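Local coordinates for protein oxidoreductase (Listeria innocua, PDB 3E18) that binds the dinucleotide NAD through a Rossmann-fold domain and is probably a dehydrogenase of the GFO/IDH/MocA family, its substrate unknown, at residues A[38-41]-A[42-46]. Numbering follows the deposited sequence.
With NAD (nicotinamide-adenine-dinucleotide), chain E.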
ATOM      1  N   ILE A  38     -15.124 -28.840 -26.562  1.00 38.71           N
ATOM      2  CA  ILE A  38     -16.309 -29.596 -26.146  1.00 37.40           C
ATOM      3  C   ILE A  38     -17.599 -29.104 -26.839  1.00 38.61           C
ATOM      4  O   ILE A  38     -18.529 -29.875 -27.044  1.00 39.13           O
ATOM      5  CB  ILE A  38     -16.433 -29.635 -24.597  1.00 38.96           C
ATOM      6  CG1 ILE A  38     -17.305 -30.814 -24.154  1.00 43.03           C
ATOM      7  CG2 ILE A  38     -16.887 -28.282 -24.038  1.00 34.35           C
ATOM      8  CD1 ILE A  38     -17.142 -31.196 -22.696  1.00 48.42           C
ATOM      9  N   LEU A  39     -17.625 -27.836 -27.231  1.00 36.50           N
ATOM     10  CA  LEU A  39     -18.764 -27.287 -27.966  1.00 39.95           C
ATOM     11  C   LEU A  39     -18.583 -27.442 -29.473  1.00 39.64           C
ATOM     12  O   LEU A  39     -17.520 -27.138 -30.014  1.00 42.76           O
ATOM     13  CB  LEU A  39     -19.000 -25.818 -27.605  1.00 38.75           C
ATOM     14  CG  LEU A  39     -19.314 -25.437 -26.152  1.00 42.63           C
ATOM     15  CD1 LEU A  39     -19.484 -23.941 -26.044  1.00 48.39           C
ATOM     16  CD2 LEU A  39     -20.562 -26.140 -25.611  1.00 41.54           C
ATOM     17  N   ALA A  40     -19.631 -27.924 -30.134  1.00 42.91           N
ATOM     18  CA  ALA A  40     -19.658 -28.066 -31.597  1.00 45.49           C
ATOM     19  C   ALA A  40     -19.522 -26.723 -32.318  1.00 43.98           C
ATOM     20  O   ALA A  40     -18.902 -26.652 -33.376  1.00 46.95           O
ATOM     21  CB  ALA A  40     -20.923 -28.779 -32.034  1.00 42.56           C
ATOM     22  N   GLU A  41     -20.086 -25.676 -31.716  1.00 45.23           N
ATOM     23  CA  GLU A  41     -19.943 -24.283 -32.152  1.00 47.53           C
ATOM     24  C   GLU A  41     -18.477 -23.852 -32.283  1.00 45.10           C
ATOM     25  O   GLU A  41     -18.073 -23.230 -33.276  1.00 40.61           O
ATOM     26  CB  GLU A  41     -20.668 -23.370 -31.153  1.00 52.91           C
ATOM     27  CG  GLU A  41     -20.418 -21.865 -31.316  1.00 64.12           C
ATOM     28  CD  GLU A  41     -20.458 -21.103 -29.988  1.00 73.06           C
ATOM     29  OE1 GLU A  41     -21.076 -21.600 -29.012  1.00 75.44           O
ATOM     30  OE2 GLU A  41     -19.862 -20.002 -29.923  1.00 78.11           O
ATOM     31  N   LYS A  42     -17.681 -24.191 -31.275  1.00 41.44           N
ATOM     32  CA  LYS A  42     -16.281 -23.833 -31.283  1.00 37.65           C
ATOM     33  C   LYS A  42     -15.435 -24.713 -32.193  1.00 36.73           C
ATOM     34  O   LYS A  42     -14.422 -24.259 -32.720  1.00 39.31           O
ATOM     35  CB  LYS A  42     -15.730 -23.788 -29.860  1.00 40.25           C
ATOM     36  CG  LYS A  42     -15.530 -22.359 -29.359  1.00 45.60           C
ATOM     37  CD  LYS A  42     -16.816 -21.636 -29.023  1.00 46.54           C
ATOM     38  CE  LYS A  42     -17.034 -21.565 -27.514  1.00 55.46           C
ATOM     39  NZ  LYS A  42     -16.007 -20.746 -26.797  1.00 50.00           N
ATOM     40  N   ARG A  43     -15.858 -25.957 -32.387  1.00 37.15           N
ATOM     41  CA  ARG A  43     -15.199 -26.848 -33.331  1.00 36.56           C
ATOM     42  C   ARG A  43     -15.407 -26.374 -34.773  1.00 41.96           C
ATOM     43  O   ARG A  43     -14.467 -26.409 -35.580  1.00 40.45           O
ATOM     44  CB  ARG A  43     -15.679 -28.291 -33.153  1.00 40.99           C
ATOM     45  CG  ARG A  43     -15.165 -28.969 -31.870  1.00 40.15           C
ATOM     46  CD  ARG A  43     -15.293 -30.491 -31.930  1.00 37.24           C
ATOM     47  NE  ARG A  43     -16.663 -30.946 -32.163  1.00 40.16           N
ATOM     48  CZ  ARG A  43     -17.552 -31.202 -31.203  1.00 49.67           C
ATOM     49  NH1 ARG A  43     -17.226 -31.056 -29.923  1.00 47.85           N
ATOM     50  NH2 ARG A  43     -18.773 -31.612 -31.524  1.00 47.36           N
ATOM     51  N   GLU A  44     -16.627 -25.920 -35.074  1.00 36.62           N
ATOM     52  CA  GLU A  44     -16.968 -25.332 -36.375  1.00 43.05           C
ATOM     53  C   GLU A  44     -16.143 -24.079 -36.634  1.00 41.30           C
ATOM     54  O   GLU A  44     -15.601 -23.901 -37.728  1.00 45.41           O
ATOM     55  CB  GLU A  44     -18.451 -24.955 -36.429  1.00 42.47           C
ATOM     56  CG  GLU A  44     -19.436 -26.119 -36.520  1.00 48.94           C
ATOM     57  CD  GLU A  44     -20.878 -25.710 -36.151  1.00 55.59           C
ATOM     58  OE1 GLU A  44     -21.708 -26.615 -35.885  1.00 61.83           O
ATOM     59  OE2 GLU A  44     -21.182 -24.491 -36.118  1.00 58.49           O
ATOM     60  N   ALA A  45     -16.047 -23.224 -35.616  1.00 41.90           N
ATOM     61  CA  ALA A  45     -15.260 -21.992 -35.686  1.00 38.86           C
ATOM     62  C   ALA A  45     -13.778 -22.232 -35.990  1.00 38.09           C
ATOM     63  O   ALA A  45     -13.157 -21.435 -36.700  1.00 41.55           O
ATOM     64  CB  ALA A  45     -15.429 -21.168 -34.405  1.00 39.04           C
ATOM     65  N   ALA A  46     -13.214 -23.318 -35.456  1.00 38.70           N
ATOM     66  CA  ALA A  46     -11.820 -23.682 -35.728  1.00 33.94           C
ATOM     67  C   ALA A  46     -11.654 -24.241 -37.145  1.00 36.62           C
ATOM     68  O   ALA A  46     -10.672 -23.953 -37.828  1.00 37.92           O
ATOM     69  CB  ALA A  46     -11.334 -24.678 -34.708  1.00 34.35           C
TER
HETATM   70  PA  NAD E 360     -12.937 -19.212 -22.745  1.00 38.54           P
HETATM   71  O1A NAD E 360     -12.869 -18.067 -23.681  1.00 43.57           O
HETATM   72  O2A NAD E 360     -14.218 -19.329 -22.025  1.00 41.27           O
HETATM   73  O5B NAD E 360     -12.602 -20.576 -23.523  1.00 42.35           O
HETATM   74  C5B NAD E 360     -12.531 -21.838 -22.899  1.00 43.64           C
HETATM   75  C4B NAD E 360     -12.887 -22.881 -23.953  1.00 38.53           C
HETATM   76  O4B NAD E 360     -12.717 -24.192 -23.446  1.00 40.14           O
HETATM   77  C3B NAD E 360     -14.347 -22.753 -24.380  1.00 43.75           C
HETATM   78  O3B NAD E 360     -14.406 -22.652 -25.784  1.00 36.76           O
HETATM   79  C2B NAD E 360     -14.984 -24.040 -23.899  1.00 43.33           C
HETATM   80  O2B NAD E 360     -16.012 -24.492 -24.750  1.00 42.25           O
HETATM   81  C1B NAD E 360     -13.803 -24.993 -23.861  1.00 41.81           C
HETATM   82  N9A NAD E 360     -13.982 -26.114 -22.925  1.00 43.32           N
HETATM   83  C8A NAD E 360     -14.605 -26.096 -21.700  1.00 40.11           C
HETATM   84  N7A NAD E 360     -14.533 -27.338 -21.164  1.00 42.23           N
HETATM   85  C5A NAD E 360     -13.877 -28.141 -22.035  1.00 46.39           C
HETATM   86  C6A NAD E 360     -13.540 -29.490 -21.997  1.00 43.49           C
HETATM   87  N6A NAD E 360     -13.719 -30.177 -20.870  1.00 39.35           N
HETATM   88  N1A NAD E 360     -12.853 -30.050 -23.064  1.00 39.31           N
HETATM   89  C2A NAD E 360     -12.509 -29.284 -24.161  1.00 39.51           C
HETATM   90  N3A NAD E 360     -12.850 -27.948 -24.191  1.00 44.80           N
HETATM   91  C4A NAD E 360     -13.524 -27.386 -23.148  1.00 44.44           C
HETATM   92  O3  NAD E 360     -11.724 -19.089 -21.678  1.00 30.37           O
HETATM   93  PN  NAD E 360     -10.357 -18.311 -21.937  1.00 33.66           P
HETATM   94  O1N NAD E 360     -10.500 -16.893 -21.513  1.00 36.74           O
HETATM   95  O2N NAD E 360      -9.809 -18.641 -23.272  1.00 33.42           O
HETATM   96  O5D NAD E 360      -9.390 -19.000 -20.812  1.00 29.86           O
HETATM   97  C5D NAD E 360      -9.092 -20.379 -20.796  1.00 29.54           C
HETATM   98  C4D NAD E 360      -7.826 -20.628 -19.946  1.00 29.44           C
HETATM   99  O4D NAD E 360      -6.786 -19.764 -20.368  1.00 35.70           O
HETATM  100  C3D NAD E 360      -8.027 -20.333 -18.469  1.00 30.00           C
HETATM  101  O3D NAD E 360      -7.227 -21.222 -17.702  1.00 28.42           O
HETATM  102  C2D NAD E 360      -7.483 -18.934 -18.272  1.00 33.81           C
HETATM  103  O2D NAD E 360      -6.959 -18.792 -16.972  1.00 37.40           O
HETATM  104  C1D NAD E 360      -6.377 -18.889 -19.318  1.00 37.48           C
HETATM  105  N1N NAD E 360      -6.028 -17.538 -19.832  1.00 38.11           N
HETATM  106  C2N NAD E 360      -4.718 -17.164 -19.730  1.00 40.47           C
HETATM  107  C3N NAD E 360      -4.270 -15.928 -20.183  1.00 42.63           C
HETATM  108  C7N NAD E 360      -2.794 -15.680 -20.253  1.00 36.73           C
HETATM  109  O7N NAD E 360      -2.334 -14.380 -20.508  1.00 44.48           O
HETATM  110  N7N NAD E 360      -1.935 -16.690 -20.087  1.00 33.66           N
HETATM  111  C4N NAD E 360      -5.181 -15.053 -20.792  1.00 36.56           C
HETATM  112  C5N NAD E 360      -6.519 -15.440 -20.912  1.00 34.24           C
HETATM  113  C6N NAD E 360      -6.929 -16.691 -20.436  1.00 38.87           C
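Leu39 O accepts two backbone N-H groups at the start of helix 40-47. Arg43 N donates to Leu39 O at 3.1 Å, while the bond from Lys42 N is weak. Leu39 is the N-cap residue. This turn follows strand 30-36 of the NAD-binding Rossmann fold, at the adenosine end of the cofactor. The helix continues with Glu44 N on Ala40 O at 2.9 Å, and with Ala45 N on Glu41 O. Lys42 bends at chi2, chi3 and chi4 and turns its amine to the adenosine ribose, where NZ donates to NAD O3B at 2.7 Å. Leu39 runs alongside it, CD1 lying 3.7 Å from Lys42 CE. Asp37 OD1 is hydrogen-bonded both to NAD and to the backbone N-H of Leu39. Ile38 lies against the adenine, its CG2 3.6 Å from NAD C4A. Arg43 folds back along the turn. Its CG stands beside the backbone N (chi1 -72°), and the chain bends at chi3 (-57°). One guanidinium face then lies over Ala40 CA, which is offset toward the rim. Arg43 NH1 is hydrogen-bonded chiefly to Asp37 O, and the 3.4 Å bond from NH1 to Ile38 O is weak. Arg43 NH2 ends 3.6 Å from Ala40 CB.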